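Local coordinates for protein pyruvate carboxylase n-terminal domain (Aquifex aeolicus, PDB 1ULZ) that is the biotin carboxylase subunit of a pyruvate carboxylase, with an ATP-grasp domain set between an N-terminal Rossmann-like domain and a C-terminal domain, at residues G364-H369 with K387-A392. The protein carries 1 engineered substitution. Sequence-based numbering, arbitrary orientation.
Sequences GIRVEH and KLITWA
Glu368 and Lys387 pair across the strands, their side chains on the same face, with Glu368 N giving to Lys387 O (3.0 Å) and Lys387 N to Glu368 O (2.9 Å). Arg366 and Ile389 repeat the pattern, and Gly364 O closes the ladder on Trp391 N. Positive phi (76°) suits glycine there, and a CB on Gly364 would run into Trp391 O.

The Glu368 side chain can be followed outward. Glu368 CB lies 3.7 Å from Lys387 CE, against the aliphatic part of the lysine; Glu368 CG meets Ile389 CD1 at 4.0 Å. A bend at chi2 (-68°) then turns the carboxylate toward Arg366, in a salt bridge in which NE and NH2 of the extended Arg366 both donate to Glu368 OE2, each at 2.8 Å. OE2 lies in the guanidinium plane, but NH2 reaches it from above the carboxylate plane. OE1 takes a hydrogen from a water that accepts from Lys387 NZ; this ammonium also forms a salt bridge with Glu12 and a hydrogen bond with Val294 O, and Arg366 NH1 a salt bridge with Glu300.

The face with Ile365, Val367 and Leu388 is mainly apolar: Leu388 CD1 touches Val367 CG2 (4.0 Å) and Ile365 CG2, and Val367 and Ile365, branched at CB, suit a strand. Strand 365-369 is an outermost strand, within this chain, of the large antiparallel sheet, and His369 stacks on Tyr358 of the second subunit. The arrangement is an antiparallel edge-strand pair of the biotin carboxylase C-terminal domain, one face largely charged, the other mainly hydrophobic, beside the dimer interface.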
# COMPACT_ATOMS: atom_id res chain seq x y z
N GLY A 364 -2.09 2.83 -3.94
CA GLY A 364 -1.08 3.84 -3.65
C GLY A 364 -1.08 4.40 -2.24
O GLY A 364 -0.42 5.41 -1.97
N ILE A 365 -1.80 3.75 -1.33
CA ILE A 365 -1.88 4.22 0.04
C ILE A 365 -1.22 3.25 1.01
O ILE A 365 -1.50 2.05 0.98
CB ILE A 365 -3.34 4.44 0.48
CG1 ILE A 365 -3.99 5.54 -0.36
CG2 ILE A 365 -3.40 4.78 1.98
CD1 ILE A 365 -5.45 5.75 -0.04
N ARG A 366 -0.37 3.78 1.88
CA ARG A 366 0.33 2.98 2.88
C ARG A 366 0.22 3.66 4.24
O ARG A 366 0.36 4.88 4.36
CB ARG A 366 1.80 2.82 2.50
CG ARG A 366 2.65 2.12 3.56
CD ARG A 366 4.09 1.94 3.08
NE ARG A 366 4.97 1.47 4.14
CZ ARG A 366 6.27 1.26 4.01
NH1 ARG A 366 6.86 1.48 2.84
NH2 ARG A 366 6.98 0.83 5.04
N VAL A 367 -0.05 2.87 5.27
CA VAL A 367 -0.17 3.41 6.61
C VAL A 367 0.75 2.70 7.60
O VAL A 367 0.77 1.48 7.68
CB VAL A 367 -1.63 3.30 7.14
CG1 VAL A 367 -1.73 3.92 8.53
CG2 VAL A 367 -2.60 3.99 6.18
N GLU A 368 1.53 3.49 8.33
CA GLU A 368 2.45 2.99 9.36
C GLU A 368 1.91 3.45 10.71
O GLU A 368 2.00 4.63 11.04
CB GLU A 368 3.86 3.56 9.16
CG GLU A 368 4.60 3.10 7.91
CD GLU A 368 4.99 1.63 7.94
OE1 GLU A 368 5.42 1.14 9.01
OE2 GLU A 368 4.88 0.97 6.88
N HIS A 369 1.35 2.55 11.50
CA HIS A 369 0.81 2.97 12.80
C HIS A 369 0.66 1.85 13.82
O HIS A 369 0.77 0.66 13.51
CB HIS A 369 -0.56 3.63 12.61
CG HIS A 369 -1.66 2.67 12.27
ND1 HIS A 369 -2.99 2.97 12.45
CD2 HIS A 369 -1.62 1.40 11.80
CE1 HIS A 369 -3.73 1.93 12.11
NE2 HIS A 369 -2.92 0.96 11.72
N LYS A 387 1.70 7.47 10.39
CA LYS A 387 2.42 8.05 9.28
C LYS A 387 1.68 7.62 8.02
O LYS A 387 1.65 6.44 7.68
CB LYS A 387 3.87 7.54 9.22
CG LYS A 387 4.73 8.01 10.37
CD LYS A 387 6.20 7.66 10.15
CE LYS A 387 6.40 6.16 10.00
NZ LYS A 387 7.84 5.80 10.10
N LEU A 388 1.07 8.59 7.35
CA LEU A 388 0.32 8.33 6.12
C LEU A 388 1.20 8.62 4.91
O LEU A 388 1.72 9.73 4.76
CB LEU A 388 -0.93 9.21 6.08
CG LEU A 388 -1.80 9.11 4.83
CD1 LEU A 388 -2.35 7.68 4.68
CD2 LEU A 388 -2.93 10.12 4.94
N ILE A 389 1.37 7.62 4.06
CA ILE A 389 2.20 7.76 2.87
C ILE A 389 1.41 7.40 1.60
O ILE A 389 0.75 6.36 1.55
CB ILE A 389 3.44 6.83 2.94
CG1 ILE A 389 4.19 7.06 4.25
CG2 ILE A 389 4.36 7.08 1.75
CD1 ILE A 389 3.94 6.01 5.29
N THR A 390 1.49 8.26 0.59
CA THR A 390 0.79 8.02 -0.67
C THR A 390 1.77 8.07 -1.85
O THR A 390 2.69 8.88 -1.87
CB THR A 390 -0.32 9.07 -0.93
OG1 THR A 390 0.24 10.39 -0.95
CG2 THR A 390 -1.40 8.98 0.14
N TRP A 391 1.56 7.17 -2.81
CA TRP A 391 2.40 7.12 -4.00
C TRP A 391 1.56 7.32 -5.26
O TRP A 391 0.41 6.88 -5.32
CB TRP A 391 3.12 5.76 -4.10
CG TRP A 391 3.92 5.64 -5.35
CD1 TRP A 391 5.23 5.98 -5.52
CD2 TRP A 391 3.44 5.25 -6.65
NE1 TRP A 391 5.59 5.84 -6.84
CE2 TRP A 391 4.51 5.40 -7.55
CE3 TRP A 391 2.20 4.81 -7.13
CZ2 TRP A 391 4.38 5.12 -8.91
CZ3 TRP A 391 2.08 4.53 -8.48
CH2 TRP A 391 3.16 4.69 -9.36
N ALA A 392 2.14 7.97 -6.27
CA ALA A 392 1.47 8.22 -7.54
C ALA A 392 2.54 8.47 -8.61
O ALA A 392 3.67 8.83 -8.29
CB ALA A 392 0.53 9.42 -7.43
O HOH W 1 7.60 2.85 9.81